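Local structure of calcium homeostasis modulator 1 (Oryzias latipes, 6LMT) at residues C23-Y34 with I108-T117; N73-W81 with L95-T103. The protein probably forms a large-pore, ATP- and ion-permeable channel in the plasma membrane, here an assembly of eight identical subunits. All blocks are in the same frame, centred on the assembly; numbering follows the deposited sequence.

Contact 1 (C23-Y34 with I108-T117); sequences CGIMALASAQMY and IAPAVWVSVT. With Y01 (cholesterol hemisuccinate), chain L; Y01 (cholesterol hemisuccinate), chain M.
The carbonyl oxygen of A109 is gripped by two donors: its own helix gives it the N-H of W113, and S30 OG adds a bond of 2.9 Å to A109 O from the opposite face of the carbonyl plane. This bond joins two transmembrane helices of the channel subunit, 21-36 and 108-120, which run nearly parallel, their segment axes 27° apart and 8.2 Å at closest approach. Small residues allow that spacing: A109 turns its CB to M26 O and the CB of S30, while A27 lies between I108 and V112. Serine suits a buried helix face, since its short arm, held with OG anti to the backbone N (chi1 179°), spans the interface and spends its hydroxyl on a backbone acceptor. Further along, Y34 and W113 form a T-shaped pair, with the tyrosine edge directed at the indole face, planes at 81° and centroids 5.2 Å apart. One face of the Y34 ring receives V116 CG2 in a CH-pi contact, 4.1 Å from the ring centroid. The polar ends of both aromatics are engaged elsewhere, Y34 OH with D120 and W113 NE1 with L55 O, so each ring is held at its rim as well as by packing. Two cholesterol hemisuccinates line one flank of the helix pair: A31 packs on the ring system of the chain M molecule and A27 CB meets OAG, the ester carbonyl oxygen of its succinate arm, whereas A111, V112 and S115 meet the sterol of chain L. V116 bridges both lipids, its CG1 lying 3.6 Å from CAP of the chain L sterol and 4.0 Å from CAU of the chain M one.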
loop_
_atom_site.group_PDB
_atom_site.type_symbol
_atom_site.label_atom_id
_atom_site.label_comp_id
_atom_site.label_asym_id
_atom_site.label_seq_id
_atom_site.Cartn_x
_atom_site.Cartn_y
_atom_site.Cartn_z
ATOM N N CYS A 23 13.051 21.418 11.603
ATOM C CA CYS A 23 13.292 22.239 10.425
ATOM C C CYS A 23 13.056 21.462 9.141
ATOM O O CYS A 23 12.616 22.042 8.144
ATOM C CB CYS A 23 14.711 22.801 10.449
ATOM S SG CYS A 23 16.007 21.560 10.308
ATOM N N GLY A 24 13.331 20.159 9.144
ATOM C CA GLY A 24 12.995 19.347 7.991
ATOM C C GLY A 24 11.508 19.122 7.846
ATOM O O GLY A 24 10.999 19.030 6.727
ATOM N N ILE A 25 10.790 19.042 8.964
ATOM C CA ILE A 25 9.342 18.891 8.908
ATOM C C ILE A 25 8.687 20.176 8.426
ATOM O O ILE A 25 7.758 20.142 7.613
ATOM C CB ILE A 25 8.797 18.446 10.279
ATOM C CG1 ILE A 25 9.287 17.042 10.603
ATOM C CG2 ILE A 25 7.280 18.472 10.318
ATOM C CD1 ILE A 25 8.850 16.012 9.591
ATOM N N MET A 26 9.171 21.329 8.886
ATOM C CA MET A 26 8.523 22.575 8.490
ATOM C C MET A 26 8.834 22.963 7.055
ATOM O O MET A 26 8.023 23.640 6.423
ATOM C CB MET A 26 8.897 23.714 9.424
ATOM C CG MET A 26 8.234 23.631 10.763
ATOM S SD MET A 26 8.475 25.181 11.618
ATOM C CE MET A 26 7.472 26.219 10.573
ATOM N N ALA A 27 9.982 22.555 6.521
ATOM C CA ALA A 27 10.236 22.785 5.105
ATOM C C ALA A 27 9.364 21.891 4.242
ATOM O O ALA A 27 8.900 22.302 3.176
ATOM C CB ALA A 27 11.705 22.551 4.802
ATOM N N LEU A 28 9.155 20.657 4.682
ATOM C CA LEU A 28 8.191 19.766 4.053
ATOM C C LEU A 28 6.775 20.314 4.148
ATOM O O LEU A 28 6.009 20.236 3.184
ATOM C CB LEU A 28 8.298 18.396 4.714
ATOM C CG LEU A 28 7.251 17.304 4.538
ATOM C CD1 LEU A 28 7.091 16.834 3.127
ATOM C CD2 LEU A 28 7.577 16.133 5.442
ATOM N N ALA A 29 6.414 20.881 5.295
ATOM C CA ALA A 29 5.076 21.422 5.469
ATOM C C ALA A 29 4.882 22.713 4.695
ATOM O O ALA A 29 3.764 23.014 4.283
ATOM C CB ALA A 29 4.795 21.654 6.947
ATOM N N SER A 30 5.952 23.476 4.485
ATOM C CA SER A 30 5.868 24.717 3.727
ATOM C C SER A 30 5.566 24.453 2.265
ATOM O O SER A 30 4.735 25.135 1.660
ATOM C CB SER A 30 7.172 25.484 3.868
ATOM O OG SER A 30 7.149 26.669 3.128
ATOM N N ALA A 31 6.211 23.455 1.687
ATOM C CA ALA A 31 5.988 23.152 0.286
ATOM C C ALA A 31 4.704 22.378 0.055
ATOM O O ALA A 31 4.112 22.483 -1.019
ATOM C CB ALA A 31 7.171 22.376 -0.248
ATOM N N GLN A 32 4.264 21.593 1.032
ATOM C CA GLN A 32 2.980 20.924 0.914
ATOM C C GLN A 32 1.830 21.900 1.084
ATOM O O GLN A 32 0.779 21.735 0.462
ATOM C CB GLN A 32 2.897 19.789 1.932
ATOM C CG GLN A 32 1.615 18.985 1.900
ATOM C CD GLN A 32 1.357 18.312 0.566
ATOM O OE1 GLN A 32 2.259 17.741 -0.045
ATOM N NE2 GLN A 32 0.120 18.391 0.099
ATOM N N MET A 33 2.019 22.933 1.893
ATOM C CA MET A 33 1.012 23.972 2.010
ATOM C C MET A 33 0.932 24.821 0.756
ATOM O O MET A 33 -0.128 25.364 0.451
ATOM C CB MET A 33 1.313 24.812 3.237
ATOM C CG MET A 33 0.352 25.891 3.560
ATOM S SD MET A 33 0.699 26.369 5.228
ATOM C CE MET A 33 -0.292 27.813 5.314
ATOM N N TYR A 34 2.022 24.925 -0.000
ATOM C CA TYR A 34 1.942 25.606 -1.282
ATOM C C TYR A 34 1.118 24.804 -2.277
ATOM O O TYR A 34 0.388 25.374 -3.091
ATOM C CB TYR A 34 3.335 25.868 -1.846
ATOM C CG TYR A 34 3.275 26.726 -3.071
ATOM C CD1 TYR A 34 3.095 28.082 -2.959
ATOM C CD2 TYR A 34 3.340 26.175 -4.343
ATOM C CE1 TYR A 34 2.997 28.865 -4.060
ATOM C CE2 TYR A 34 3.237 26.953 -5.443
ATOM C CZ TYR A 34 3.072 28.295 -5.296
ATOM O OH TYR A 34 2.978 29.091 -6.393
ATOM N N ILE A 108 14.266 28.393 7.127
ATOM C CA ILE A 108 14.257 27.338 6.125
ATOM C C ILE A 108 12.910 27.259 5.427
ATOM O O ILE A 108 12.840 27.266 4.198
ATOM C CB ILE A 108 14.648 25.998 6.770
ATOM C CG1 ILE A 108 16.094 26.067 7.214
ATOM C CG2 ILE A 108 14.478 24.864 5.810
ATOM C CD1 ILE A 108 16.540 24.919 8.044
ATOM N N ALA A 109 11.835 27.164 6.184
ATOM C CA ALA A 109 10.480 27.178 5.652
ATOM C C ALA A 109 10.083 28.473 4.931
ATOM O O ALA A 109 9.333 28.381 3.957
ATOM C CB ALA A 109 9.483 26.855 6.768
ATOM N N PRO A 110 10.515 29.681 5.346
ATOM C CA PRO A 110 10.344 30.832 4.450
ATOM C C PRO A 110 11.079 30.719 3.136
ATOM O O PRO A 110 10.554 31.149 2.108
ATOM C CB PRO A 110 10.893 31.989 5.284
ATOM C CG PRO A 110 10.685 31.605 6.598
ATOM C CD PRO A 110 10.865 30.171 6.691
ATOM N N ALA A 111 12.285 30.161 3.139
ATOM C CA ALA A 111 13.048 30.030 1.908
ATOM C C ALA A 111 12.458 28.973 0.990
ATOM O O ALA A 111 12.512 29.123 -0.229
ATOM C CB ALA A 111 14.498 29.715 2.233
ATOM N N VAL A 112 11.882 27.916 1.557
ATOM C CA VAL A 112 11.200 26.908 0.759
ATOM C C VAL A 112 9.954 27.488 0.108
ATOM O O VAL A 112 9.676 27.204 -1.058
ATOM C CB VAL A 112 10.892 25.667 1.619
ATOM C CG1 VAL A 112 10.023 24.690 0.895
ATOM C CG2 VAL A 112 12.153 24.971 1.962
ATOM N N TRP A 113 9.215 28.343 0.825
ATOM C CA TRP A 113 8.030 28.973 0.256
ATOM C C TRP A 113 8.376 29.885 -0.909
ATOM O O TRP A 113 7.712 29.833 -1.941
ATOM C CB TRP A 113 7.266 29.779 1.303
ATOM C CG TRP A 113 6.010 30.408 0.743
ATOM C CD1 TRP A 113 5.886 31.642 0.198
ATOM C CD2 TRP A 113 4.712 29.832 0.709
ATOM N NE1 TRP A 113 4.614 31.856 -0.208
ATOM C CE2 TRP A 113 3.865 30.759 0.100
ATOM C CE3 TRP A 113 4.185 28.615 1.127
ATOM C CZ2 TRP A 113 2.523 30.517 -0.086
ATOM C CZ3 TRP A 113 2.864 28.383 0.943
ATOM C CH2 TRP A 113 2.043 29.320 0.339
ATOM N N VAL A 114 9.384 30.745 -0.747
ATOM C CA VAL A 114 9.762 31.688 -1.792
ATOM C C VAL A 114 10.250 30.956 -3.027
ATOM O O VAL A 114 9.936 31.345 -4.152
ATOM C CB VAL A 114 10.816 32.671 -1.244
ATOM C CG1 VAL A 114 11.365 33.569 -2.317
ATOM C CG2 VAL A 114 10.221 33.506 -0.176
ATOM N N SER A 115 10.928 29.832 -2.843
ATOM C CA SER A 115 11.451 29.094 -3.976
ATOM C C SER A 115 10.365 28.348 -4.740
ATOM O O SER A 115 10.366 28.381 -5.967
ATOM C CB SER A 115 12.524 28.144 -3.500
ATOM O OG SER A 115 13.597 28.855 -2.947
ATOM N N VAL A 116 9.424 27.687 -4.055
ATOM C CA VAL A 116 8.333 27.034 -4.781
ATOM C C VAL A 116 7.416 28.054 -5.426
ATOM O O VAL A 116 6.806 27.771 -6.450
ATOM C CB VAL A 116 7.501 26.064 -3.910
ATOM C CG1 VAL A 116 8.289 24.921 -3.467
ATOM C CG2 VAL A 116 6.898 26.729 -2.722
ATOM N N THR A 117 7.317 29.248 -4.865
ATOM C CA THR A 117 6.451 30.264 -5.432
ATOM C C THR A 117 7.057 30.859 -6.692
ATOM O O THR A 117 6.348 31.124 -7.664
ATOM C CB THR A 117 6.185 31.328 -4.373
ATOM O OG1 THR A 117 5.629 30.688 -3.235
ATOM C CG2 THR A 117 5.224 32.342 -4.826
HETATM C CAA Y01 L . 7.402 23.890 -8.284
HETATM C CBA Y01 L . 8.575 22.925 -8.203
HETATM C CAB Y01 L . 9.506 23.117 -9.388
HETATM C CAN Y01 L . 9.324 23.080 -6.885
HETATM C CAJ Y01 L . 10.653 22.369 -6.784
HETATM C CAO Y01 L . 11.362 22.650 -5.475
HETATM C CBB Y01 L . 12.744 23.327 -5.559
HETATM C CAC Y01 L . 12.798 24.256 -6.766
HETATM C CBE Y01 L . 13.087 24.105 -4.274
HETATM C CAP Y01 L . 11.836 24.610 -3.514
HETATM C CAQ Y01 L . 12.284 24.862 -2.064
HETATM C CBG Y01 L . 13.800 24.778 -2.177
HETATM C CBI Y01 L . 13.973 23.563 -3.114
HETATM C CAE Y01 L . 13.401 22.266 -2.549
HETATM C CAU Y01 L . 15.462 23.377 -3.354
HETATM C CAS Y01 L . 16.176 23.173 -2.014
HETATM C CBF Y01 L . 16.107 24.449 -1.165
HETATM C CBD Y01 L . 14.655 24.884 -0.914
HETATM C CAK Y01 L . 14.695 26.323 -0.404
HETATM C CAI Y01 L . 15.771 26.557 0.611
HETATM C CAZ Y01 L . 16.673 25.652 0.966
HETATM C CAV Y01 L . 17.547 25.853 2.190
HETATM C CBH Y01 L . 16.895 24.370 0.172
HETATM C CAD Y01 L . 16.427 23.176 1.026
HETATM C CAT Y01 L . 18.407 24.263 -0.105
HETATM C CAR Y01 L . 19.237 24.334 1.177
HETATM C CBC Y01 L . 19.022 25.625 1.917
HETATM O OAW Y01 L . 19.784 25.606 3.171
HETATM C CAY Y01 L . 19.790 24.530 3.980
HETATM O OAG Y01 L . 18.818 23.956 4.380
HETATM C CAM Y01 L . 21.188 24.108 4.312
HETATM C CAL Y01 L . 21.667 24.160 5.748
HETATM C CAX Y01 L . 21.595 22.847 6.506
HETATM O OAH Y01 L . 20.496 22.484 6.969
HETATM O OAF Y01 L . 22.642 22.184 6.623
HETATM C CAA Y01 M . 5.091 19.639 -9.894
HETATM C CBA Y01 M . 4.786 18.454 -8.994
HETATM C CAB Y01 M . 5.482 17.198 -9.491
HETATM C CAN Y01 M . 5.140 18.755 -7.544
HETATM C CAJ Y01 M . 4.328 19.846 -6.898
HETATM C CAO Y01 M . 4.588 19.970 -5.422
HETATM C CBB Y01 M . 5.946 20.576 -5.037
HETATM C CAC Y01 M . 5.927 22.084 -5.262
HETATM C CBE Y01 M . 6.369 20.194 -3.603
HETATM C CAP Y01 M . 5.569 19.009 -2.983
HETATM C CAQ Y01 M . 6.567 18.176 -2.157
HETATM C CBG Y01 M . 7.694 19.177 -1.937
HETATM C CBI Y01 M . 7.860 19.836 -3.324
HETATM C CAE Y01 M . 8.360 18.856 -4.396
HETATM C CAU Y01 M . 8.827 21.018 -3.181
HETATM C CAS Y01 M . 10.123 20.649 -2.450
HETATM C CBF Y01 M . 9.883 19.986 -1.084
HETATM C CBD Y01 M . 8.976 18.752 -1.230
HETATM C CAK Y01 M . 8.657 18.166 0.142
HETATM C CAI Y01 M . 9.823 18.151 1.082
HETATM C CAZ Y01 M . 10.979 18.757 0.861
HETATM C CAV Y01 M . 12.170 18.557 1.784
HETATM C CBH Y01 M . 11.202 19.695 -0.316
HETATM C CAD Y01 M . 12.256 19.050 -1.235
HETATM C CAT Y01 M . 11.736 21.003 0.298
HETATM C CAR Y01 M . 13.029 20.781 1.080
HETATM C CBC Y01 M . 12.822 19.850 2.248
HETATM O OAW Y01 M . 14.124 19.468 2.792
HETATM C CAY Y01 M . 14.902 20.348 3.436
HETATM O OAG Y01 M . 14.589 21.464 3.729
HETATM C CAM Y01 M . 16.234 19.754 3.769
HETATM C CAL Y01 M . 16.493 19.574 5.247
HETATM C CAX Y01 M . 17.839 18.959 5.572
HETATM O OAH Y01 M . 18.613 19.600 6.307
HETATM O OAF Y01 M . 18.110 17.844 5.085
#

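Contact 2 (N73-W81 with L95-T103); sequences NVSVLAEEW and LRYMLCSIT
L77 projects from the short helix 74-82 as a knob into a hole formed by L95, M98, L99 and I102 of helix 92-105. The two helices make an antiparallel hairpin, their segment directions 150° apart, and with axes 10.9 Å apart at closest approach they meet through long side chains. In L77 the CG lies anti to the backbone N (chi1 174°), which carries both methyl branches across the gap. The branches divide the hole: L77 CD1 meets L95 CD2 at 3.7 Å and M98 SD at 3.6 Å, whereas L77 CD2 rests near the backbone of L99, with L99 CA at 3.9 Å, and also meets I102 CD1. M98 is extended through chi1 and chi2, CG anti to the backbone N (chi1 -170°), which carries SD out alongside L77, whose side chain runs past it in the opposite sense; the bend at chi3 turns only the terminal CE. A flexible thioether suits a place where it must fit beside a branched leucine, and M98 also packs on W217 of helix 210-258. At one end of the contact, I102 reaches out through CD1 to V74 CG1, 3.9 Å away. At the other, L95 splits its methyls, CD2 touching E80 CB at 3.8 Å and CD1 lying at the edge of the W81 indole. E80 thus lends its aliphatic base to the interface while its carboxylate makes a long, weak ion pair with R83; W81 makes a cation-pi contact with R88. Cohesion therefore comes mainly from dispersion and apolar burial, and the fit probably depends on shape, above all the lodging of L77 in its hole.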
loop_
_atom_site.group_PDB
_atom_site.type_symbol
_atom_site.label_atom_id
_atom_site.label_comp_id
_atom_site.label_asym_id
_atom_site.label_seq_id
_atom_site.Cartn_x
_atom_site.Cartn_y
_atom_site.Cartn_z
ATOM N N ASN A 73 12.972 26.777 23.104
ATOM C CA ASN A 73 14.014 27.504 23.811
ATOM C C ASN A 73 13.811 29.005 23.760
ATOM O O ASN A 73 14.652 29.747 24.268
ATOM C CB ASN A 73 15.394 27.169 23.248
ATOM C CG ASN A 73 15.797 25.748 23.507
ATOM O OD1 ASN A 73 15.484 25.184 24.548
ATOM N ND2 ASN A 73 16.526 25.163 22.571
ATOM N N VAL A 74 12.737 29.482 23.136
ATOM C CA VAL A 74 12.559 30.921 23.028
ATOM C C VAL A 74 11.991 31.514 24.303
ATOM O O VAL A 74 12.149 32.714 24.536
ATOM C CB VAL A 74 11.671 31.277 21.827
ATOM C CG1 VAL A 74 12.289 30.745 20.561
ATOM C CG2 VAL A 74 10.279 30.738 22.013
ATOM N N SER A 75 11.348 30.704 25.144
ATOM C CA SER A 75 10.867 31.194 26.425
ATOM C C SER A 75 11.999 31.274 27.428
ATOM O O SER A 75 12.028 32.182 28.263
ATOM C CB SER A 75 9.756 30.293 26.945
ATOM O OG SER A 75 10.249 28.996 27.209
ATOM N N VAL A 76 12.946 30.338 27.346
ATOM C CA VAL A 76 14.083 30.336 28.255
ATOM C C VAL A 76 15.037 31.464 27.894
ATOM O O VAL A 76 15.624 32.111 28.769
ATOM C CB VAL A 76 14.776 28.964 28.219
ATOM C CG1 VAL A 76 15.797 28.863 29.311
ATOM C CG2 VAL A 76 13.764 27.855 28.333
ATOM N N LEU A 77 15.171 31.743 26.600
ATOM C CA LEU A 77 15.956 32.882 26.149
ATOM C C LEU A 77 15.277 34.204 26.486
ATOM O O LEU A 77 15.951 35.181 26.825
ATOM C CB LEU A 77 16.211 32.753 24.648
ATOM C CG LEU A 77 16.888 33.883 23.887
ATOM C CD1 LEU A 77 18.216 34.227 24.485
ATOM C CD2 LEU A 77 17.056 33.464 22.455
ATOM N N ALA A 78 13.947 34.261 26.392
ATOM C CA ALA A 78 13.244 35.481 26.772
ATOM C C ALA A 78 13.300 35.709 28.273
ATOM O O ALA A 78 13.290 36.861 28.722
ATOM C CB ALA A 78 11.795 35.434 26.307
ATOM N N GLU A 79 13.359 34.625 29.050
ATOM C CA GLU A 79 13.556 34.726 30.491
ATOM C C GLU A 79 14.902 35.355 30.820
ATOM O O GLU A 79 14.990 36.239 31.676
ATOM C CB GLU A 79 13.445 33.342 31.127
ATOM C CG GLU A 79 13.745 33.312 32.611
ATOM C CD GLU A 79 12.688 33.992 33.441
ATOM O OE1 GLU A 79 11.513 33.953 33.036
ATOM O OE2 GLU A 79 13.026 34.581 34.487
ATOM N N GLU A 80 15.960 34.924 30.133
ATOM C CA GLU A 80 17.295 35.439 30.408
ATOM C C GLU A 80 17.464 36.885 29.977
ATOM O O GLU A 80 18.185 37.640 30.632
ATOM C CB GLU A 80 18.343 34.582 29.709
ATOM C CG GLU A 80 18.405 33.173 30.220
ATOM C CD GLU A 80 18.915 33.100 31.628
ATOM O OE1 GLU A 80 19.782 33.922 31.987
ATOM O OE2 GLU A 80 18.444 32.224 32.380
ATOM N N TRP A 81 16.816 37.293 28.893
ATOM C CA TRP A 81 16.977 38.665 28.438
ATOM C C TRP A 81 16.175 39.636 29.293
ATOM O O TRP A 81 16.552 40.805 29.421
ATOM C CB TRP A 81 16.565 38.774 26.976
ATOM C CG TRP A 81 16.799 40.114 26.401
ATOM C CD1 TRP A 81 15.874 41.097 26.212
ATOM C CD2 TRP A 81 18.040 40.630 25.918
ATOM N NE1 TRP A 81 16.466 42.199 25.646
ATOM C CE2 TRP A 81 17.796 41.937 25.454
ATOM C CE3 TRP A 81 19.336 40.115 25.833
ATOM C CZ2 TRP A 81 18.799 42.737 24.914
ATOM C CZ3 TRP A 81 20.333 40.911 25.296
ATOM C CH2 TRP A 81 20.059 42.207 24.843
ATOM N N LEU A 95 23.950 34.368 24.651
ATOM C CA LEU A 95 22.580 34.736 24.322
ATOM C C LEU A 95 22.457 35.161 22.866
ATOM O O LEU A 95 21.469 34.828 22.204
ATOM C CB LEU A 95 22.101 35.853 25.241
ATOM C CG LEU A 95 22.006 35.521 26.726
ATOM C CD1 LEU A 95 21.650 36.758 27.512
ATOM C CD2 LEU A 95 21.003 34.426 26.983
ATOM N N ARG A 96 23.444 35.899 22.351
ATOM C CA ARG A 96 23.419 36.271 20.943
ATOM C C ARG A 96 23.601 35.068 20.038
ATOM O O ARG A 96 23.009 35.021 18.955
ATOM C CB ARG A 96 24.492 37.305 20.619
ATOM C CG ARG A 96 24.203 38.701 21.116
ATOM C CD ARG A 96 25.102 39.706 20.415
ATOM N NE ARG A 96 26.517 39.509 20.712
ATOM C CZ ARG A 96 27.160 40.117 21.700
ATOM N NH1 ARG A 96 26.516 40.971 22.482
ATOM N NH2 ARG A 96 28.447 39.884 21.898
ATOM N N TYR A 97 24.401 34.088 20.458
ATOM C CA TYR A 97 24.602 32.910 19.629
ATOM C C TYR A 97 23.351 32.053 19.603
ATOM O O TYR A 97 23.013 31.458 18.577
ATOM C CB TYR A 97 25.788 32.095 20.134
ATOM C CG TYR A 97 26.104 30.991 19.192
ATOM C CD1 TYR A 97 26.748 31.271 18.007
ATOM C CD2 TYR A 97 25.714 29.684 19.442
ATOM C CE1 TYR A 97 27.017 30.298 17.116
ATOM C CE2 TYR A 97 25.979 28.694 18.540
ATOM C CZ TYR A 97 26.636 29.015 17.378
ATOM O OH TYR A 97 26.934 28.072 16.435
ATOM N N MET A 98 22.657 31.995 20.729
ATOM C CA MET A 98 21.434 31.221 20.869
ATOM C C MET A 98 20.316 31.780 20.003
ATOM O O MET A 98 19.598 31.028 19.338
ATOM C CB MET A 98 21.058 31.276 22.330
ATOM C CG MET A 98 20.009 30.425 22.839
ATOM S SD MET A 98 19.970 31.077 24.516
ATOM C CE MET A 98 21.564 30.591 25.156
ATOM N N LEU A 99 20.158 33.103 20.020
ATOM C CA LEU A 99 19.182 33.775 19.176
ATOM C C LEU A 99 19.500 33.592 17.701
ATOM O O LEU A 99 18.592 33.409 16.885
ATOM C CB LEU A 99 19.150 35.254 19.534
ATOM C CG LEU A 99 18.240 36.183 18.749
ATOM C CD1 LEU A 99 16.790 35.798 18.913
ATOM C CD2 LEU A 99 18.472 37.587 19.217
ATOM N N CYS A 100 20.781 33.621 17.345
ATOM C CA CYS A 100 21.176 33.415 15.962
ATOM C C CYS A 100 20.930 31.981 15.513
ATOM O O CYS A 100 20.620 31.748 14.346
ATOM C CB CYS A 100 22.642 33.800 15.793
ATOM S SG CYS A 100 23.254 33.737 14.112
ATOM N N SER A 101 21.033 31.020 16.428
ATOM C CA SER A 101 20.754 29.626 16.099
ATOM C C SER A 101 19.277 29.395 15.815
ATOM O O SER A 101 18.925 28.679 14.874
ATOM C CB SER A 101 21.208 28.735 17.247
ATOM O OG SER A 101 20.797 27.401 17.050
ATOM N N ILE A 102 18.404 29.987 16.627
ATOM C CA ILE A 102 16.966 29.847 16.429
ATOM C C ILE A 102 16.529 30.553 15.152
ATOM O O ILE A 102 15.690 30.045 14.403
ATOM C CB ILE A 102 16.222 30.389 17.662
ATOM C CG1 ILE A 102 16.603 29.598 18.901
ATOM C CG2 ILE A 102 14.749 30.283 17.491
ATOM C CD1 ILE A 102 16.089 30.209 20.178
ATOM N N THR A 103 17.118 31.714 14.870
ATOM C CA THR A 103 16.754 32.497 13.700
ATOM C C THR A 103 17.136 31.790 12.410
ATOM O O THR A 103 16.358 31.779 11.452
ATOM C CB THR A 103 17.423 33.864 13.782
ATOM O OG1 THR A 103 16.998 34.517 14.976
ATOM C CG2 THR A 103 17.068 34.724 12.604
#

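Overall arrangement
The two contacts have centres 23 Å apart and nearest atoms about 6 Å apart, so they do not touch. Along the chain contact 2 is nested within contact 1: helix 21-36 comes first, then helix 74-82 and helix 92-105, and finally helix 108-120, which directly follows helix 92-105. That succession links the parallel, lipid-lined pair near the centre of the chain to the antiparallel hairpin, which lies farther out. Helix 48-70 touches members of both contacts, W113 and M33 in contact 1 and I102, through F68, in contact 2. Both contacts also reach a second subunit, placing them beside an interface of the eight-chain channel assembly.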